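Local coordinates for protein superoxide dismutase [Fe] (Methanothermobacter thermautotrophicus, PDB 1MA1) that converts superoxide radicals to hydrogen peroxide and dioxygen, using one iron ion per subunit of a homotetramer, at residues A[114-119]-A[144-149]. Sequence-based numbering, arbitrary orientation.
Sequences ERFRKE and LFIMQV
In the C-terminal alpha/beta domain of this iron superoxide dismutase, helix 113-125 packs against the antiparallel sheet, and Phe116 and Glu119 meet Ile146 of strand 143-150. The backbones stay well apart, with the CA atoms of Glu119 and Ile146 8.4 Å from each other; the extended Ile146 side chain crosses the gap and its CD1 methyl makes the contact. Ile146 holds CG1 anti to its carbonyl carbon and continues fully extended (chi2 -179°), which carries CD1 to the helix, where it touches two side chains three residues apart. There CD1 lies 4.2 Å from CE1 of Phe116, approaching the ring obliquely, and 4.2 Å from CB of Glu119. With CG anti to the backbone N (chi1 167°), the phenyl ring is turned so that CE1 reaches this methyl; the ring also meets Phe110 edge-to-face and rests on Leu135 of the central strand. Glu119 offers its CB to the isoleucine, while the extended chain beyond CG takes the carboxylate to a polar partner, OE2 lying 3.0 Å from NE of Arg115 in a salt bridge whose hydrogen bond is bent and weak. OE1 pairs with Arg56 of a second subunit, and Ile146 packs on Leu68 of that same neighbouring subunit. The helix-strand contact is therefore purely apolar, without a hydrogen bond, and lies beside a subunit interface where two arginines probably stabilise the buried glutamate as a carboxylate.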
ATOM      1  N   GLU A 114     -12.163  29.214   0.583  1.00 27.05           N
ATOM      2  CA  GLU A 114     -12.453  28.570   1.856  1.00 28.36           C
ATOM      3  C   GLU A 114     -12.652  27.076   1.665  1.00 26.40           C
ATOM      4  O   GLU A 114     -12.052  26.262   2.376  1.00 25.40           O
ATOM      5  CB  GLU A 114     -13.710  29.158   2.470  1.00 30.68           C
ATOM      6  CG  GLU A 114     -13.494  30.402   3.281  1.00 35.72           C
ATOM      7  CD  GLU A 114     -13.114  31.608   2.458  1.00 38.23           C
ATOM      8  OE1 GLU A 114     -13.547  31.697   1.280  1.00 37.36           O
ATOM      9  OE2 GLU A 114     -12.398  32.480   3.009  1.00 41.69           O
ATOM     10  N   ARG A 115     -13.506  26.724   0.709  1.00 24.24           N
ATOM     11  CA  ARG A 115     -13.785  25.320   0.437  1.00 24.99           C
ATOM     12  C   ARG A 115     -12.469  24.582   0.163  1.00 22.84           C
ATOM     13  O   ARG A 115     -12.177  23.551   0.782  1.00 20.53           O
ATOM     14  CB  ARG A 115     -14.722  25.200  -0.776  1.00 26.28           C
ATOM     15  CG  ARG A 115     -15.140  23.778  -1.137  1.00 28.62           C
ATOM     16  CD  ARG A 115     -16.037  23.199  -0.099  1.00 29.47           C
ATOM     17  NE  ARG A 115     -16.400  21.828  -0.410  1.00 29.31           N
ATOM     18  CZ  ARG A 115     -17.147  21.082   0.390  1.00 32.09           C
ATOM     19  NH1 ARG A 115     -17.607  21.589   1.531  1.00 35.46           N
ATOM     20  NH2 ARG A 115     -17.407  19.822   0.076  1.00 34.43           N
ATOM     21  N   PHE A 116     -11.678  25.125  -0.761  1.00 21.88           N
ATOM     22  CA  PHE A 116     -10.365  24.570  -1.062  1.00 22.72           C
ATOM     23  C   PHE A 116      -9.526  24.380   0.188  1.00 23.12           C
ATOM     24  O   PHE A 116      -9.041  23.284   0.460  1.00 25.10           O
ATOM     25  CB  PHE A 116      -9.580  25.466  -2.026  1.00 20.67           C
ATOM     26  CG  PHE A 116      -8.131  25.110  -2.110  1.00 19.34           C
ATOM     27  CD1 PHE A 116      -7.726  23.906  -2.684  1.00 19.25           C
ATOM     28  CD2 PHE A 116      -7.169  25.943  -1.553  1.00 21.68           C
ATOM     29  CE1 PHE A 116      -6.393  23.536  -2.701  1.00 19.07           C
ATOM     30  CE2 PHE A 116      -5.814  25.589  -1.559  1.00 21.76           C
ATOM     31  CZ  PHE A 116      -5.426  24.383  -2.135  1.00 21.00           C
ATOM     32  N   ARG A 117      -9.351  25.468   0.928  1.00 23.60           N
ATOM     33  CA  ARG A 117      -8.513  25.492   2.112  1.00 24.13           C
ATOM     34  C   ARG A 117      -8.951  24.368   3.029  1.00 24.64           C
ATOM     35  O   ARG A 117      -8.122  23.701   3.644  1.00 25.71           O
ATOM     36  CB  ARG A 117      -8.681  26.842   2.809  1.00 26.05           C
ATOM     37  CG  ARG A 117      -7.707  27.156   3.918  1.00 25.94           C
ATOM     38  CD  ARG A 117      -8.075  28.512   4.470  1.00 28.97           C
ATOM     39  NE  ARG A 117      -7.127  28.998   5.469  1.00 36.02           N
ATOM     40  CZ  ARG A 117      -7.032  28.547   6.722  1.00 39.33           C
ATOM     41  NH1 ARG A 117      -7.850  27.583   7.160  1.00 40.12           N
ATOM     42  NH2 ARG A 117      -6.092  29.047   7.532  1.00 38.49           N
ATOM     43  N   LYS A 118     -10.258  24.150   3.102  1.00 25.17           N
ATOM     44  CA  LYS A 118     -10.811  23.199   4.049  1.00 26.88           C
ATOM     45  C   LYS A 118     -10.585  21.771   3.571  1.00 24.15           C
ATOM     46  O   LYS A 118     -10.139  20.918   4.333  1.00 22.09           O
ATOM     47  CB  LYS A 118     -12.307  23.449   4.216  1.00 32.45           C
ATOM     48  CG  LYS A 118     -13.001  22.486   5.168  1.00 37.67           C
ATOM     49  CD  LYS A 118     -14.501  22.553   4.949  1.00 43.80           C
ATOM     50  CE  LYS A 118     -15.252  21.675   5.922  1.00 46.04           C
ATOM     51  NZ  LYS A 118     -16.697  21.713   5.620  1.00 50.55           N
ATOM     52  N   GLU A 119     -10.899  21.520   2.303  1.00 22.80           N
ATOM     53  CA  GLU A 119     -10.682  20.206   1.722  1.00 22.55           C
ATOM     54  C   GLU A 119      -9.203  19.821   1.782  1.00 22.22           C
ATOM     55  O   GLU A 119      -8.862  18.705   2.185  1.00 20.83           O
ATOM     56  CB  GLU A 119     -11.177  20.168   0.271  1.00 24.58           C
ATOM     57  CG  GLU A 119     -12.673  19.986   0.132  1.00 29.37           C
ATOM     58  CD  GLU A 119     -13.109  19.802  -1.313  1.00 31.10           C
ATOM     59  OE1 GLU A 119     -12.301  19.259  -2.097  1.00 30.51           O
ATOM     60  OE2 GLU A 119     -14.258  20.184  -1.665  1.00 31.69           O
ATOM     61  N   LEU A 144      -8.408  21.300 -11.174  1.00 20.95           N
ATOM     62  CA  LEU A 144      -7.506  21.069 -10.054  1.00 21.14           C
ATOM     63  C   LEU A 144      -7.936  19.833  -9.287  1.00 22.83           C
ATOM     64  O   LEU A 144      -9.113  19.672  -8.975  1.00 26.53           O
ATOM     65  CB  LEU A 144      -7.484  22.276  -9.108  1.00 19.66           C
ATOM     66  CG  LEU A 144      -6.899  23.587  -9.669  1.00 20.46           C
ATOM     67  CD1 LEU A 144      -7.211  24.730  -8.710  1.00 17.43           C
ATOM     68  CD2 LEU A 144      -5.371  23.441  -9.919  1.00 19.54           C
ATOM     69  N   PHE A 145      -6.980  18.956  -8.996  1.00 23.40           N
ATOM     70  CA  PHE A 145      -7.195  17.783  -8.143  1.00 22.53           C
ATOM     71  C   PHE A 145      -6.359  17.921  -6.876  1.00 20.89           C
ATOM     72  O   PHE A 145      -5.251  18.449  -6.902  1.00 18.90           O
ATOM     73  CB  PHE A 145      -6.760  16.492  -8.854  1.00 25.16           C
ATOM     74  CG  PHE A 145      -7.676  16.048  -9.963  1.00 27.37           C
ATOM     75  CD1 PHE A 145      -7.276  15.045 -10.840  1.00 27.38           C
ATOM     76  CD2 PHE A 145      -8.939  16.610 -10.121  1.00 30.61           C
ATOM     77  CE1 PHE A 145      -8.117  14.607 -11.862  1.00 30.15           C
ATOM     78  CE2 PHE A 145      -9.801  16.176 -11.148  1.00 31.51           C
ATOM     79  CZ  PHE A 145      -9.387  15.175 -12.017  1.00 31.11           C
ATOM     80  N   ILE A 146      -6.882  17.416  -5.770  1.00 18.81           N
ATOM     81  CA  ILE A 146      -6.042  17.147  -4.611  1.00 17.75           C
ATOM     82  C   ILE A 146      -5.717  15.649  -4.550  1.00 17.60           C
ATOM     83  O   ILE A 146      -6.585  14.805  -4.779  1.00 17.38           O
ATOM     84  CB  ILE A 146      -6.760  17.597  -3.310  1.00 16.81           C
ATOM     85  CG1 ILE A 146      -7.132  19.082  -3.421  1.00 14.10           C
ATOM     86  CG2 ILE A 146      -5.873  17.329  -2.084  1.00 15.03           C
ATOM     87  CD1 ILE A 146      -7.821  19.647  -2.178  1.00 10.80           C
ATOM     88  N   MET A 147      -4.471  15.303  -4.259  1.00 16.37           N
ATOM     89  CA  MET A 147      -4.198  13.917  -3.877  1.00 19.25           C
ATOM     90  C   MET A 147      -3.628  13.769  -2.477  1.00 17.73           C
ATOM     91  O   MET A 147      -2.910  14.645  -1.987  1.00 19.09           O
ATOM     92  CB  MET A 147      -3.293  13.200  -4.918  1.00 18.38           C
ATOM     93  CG  MET A 147      -2.335  14.075  -5.710  1.00 21.53           C
ATOM     94  SD  MET A 147      -1.297  13.202  -6.962  1.00 20.23           S
ATOM     95  CE  MET A 147      -2.403  13.095  -8.169  1.00 21.76           C
ATOM     96  N   GLN A 148      -3.975  12.668  -1.820  1.00 15.62           N
ATOM     97  CA  GLN A 148      -3.444  12.400  -0.489  1.00 14.72           C
ATOM     98  C   GLN A 148      -2.414  11.304  -0.602  1.00 13.22           C
ATOM     99  O   GLN A 148      -2.767  10.156  -0.781  1.00 14.21           O
ATOM    100  CB  GLN A 148      -4.554  11.959   0.453  1.00 14.54           C
ATOM    101  CG  GLN A 148      -4.102  11.815   1.874  1.00 14.73           C
ATOM    102  CD  GLN A 148      -5.120  11.116   2.723  1.00 17.07           C
ATOM    103  OE1 GLN A 148      -5.294   9.893   2.627  1.00 17.00           O
ATOM    104  NE2 GLN A 148      -5.819  11.887   3.558  1.00 18.08           N
ATOM    105  N   VAL A 149      -1.140  11.671  -0.514  1.00 11.56           N
ATOM    106  CA  VAL A 149      -0.055  10.729  -0.699  1.00 10.26           C
ATOM    107  C   VAL A 149       0.320  10.108   0.634  1.00 11.82           C
ATOM    108  O   VAL A 149       0.616  10.828   1.578  1.00 13.42           O
ATOM    109  CB  VAL A 149       1.178  11.417  -1.233  1.00  7.56           C
ATOM    110  CG1 VAL A 149       2.300  10.377  -1.392  1.00  7.37           C
ATOM    111  CG2 VAL A 149       0.831  12.145  -2.541  1.00  2.39           C
TER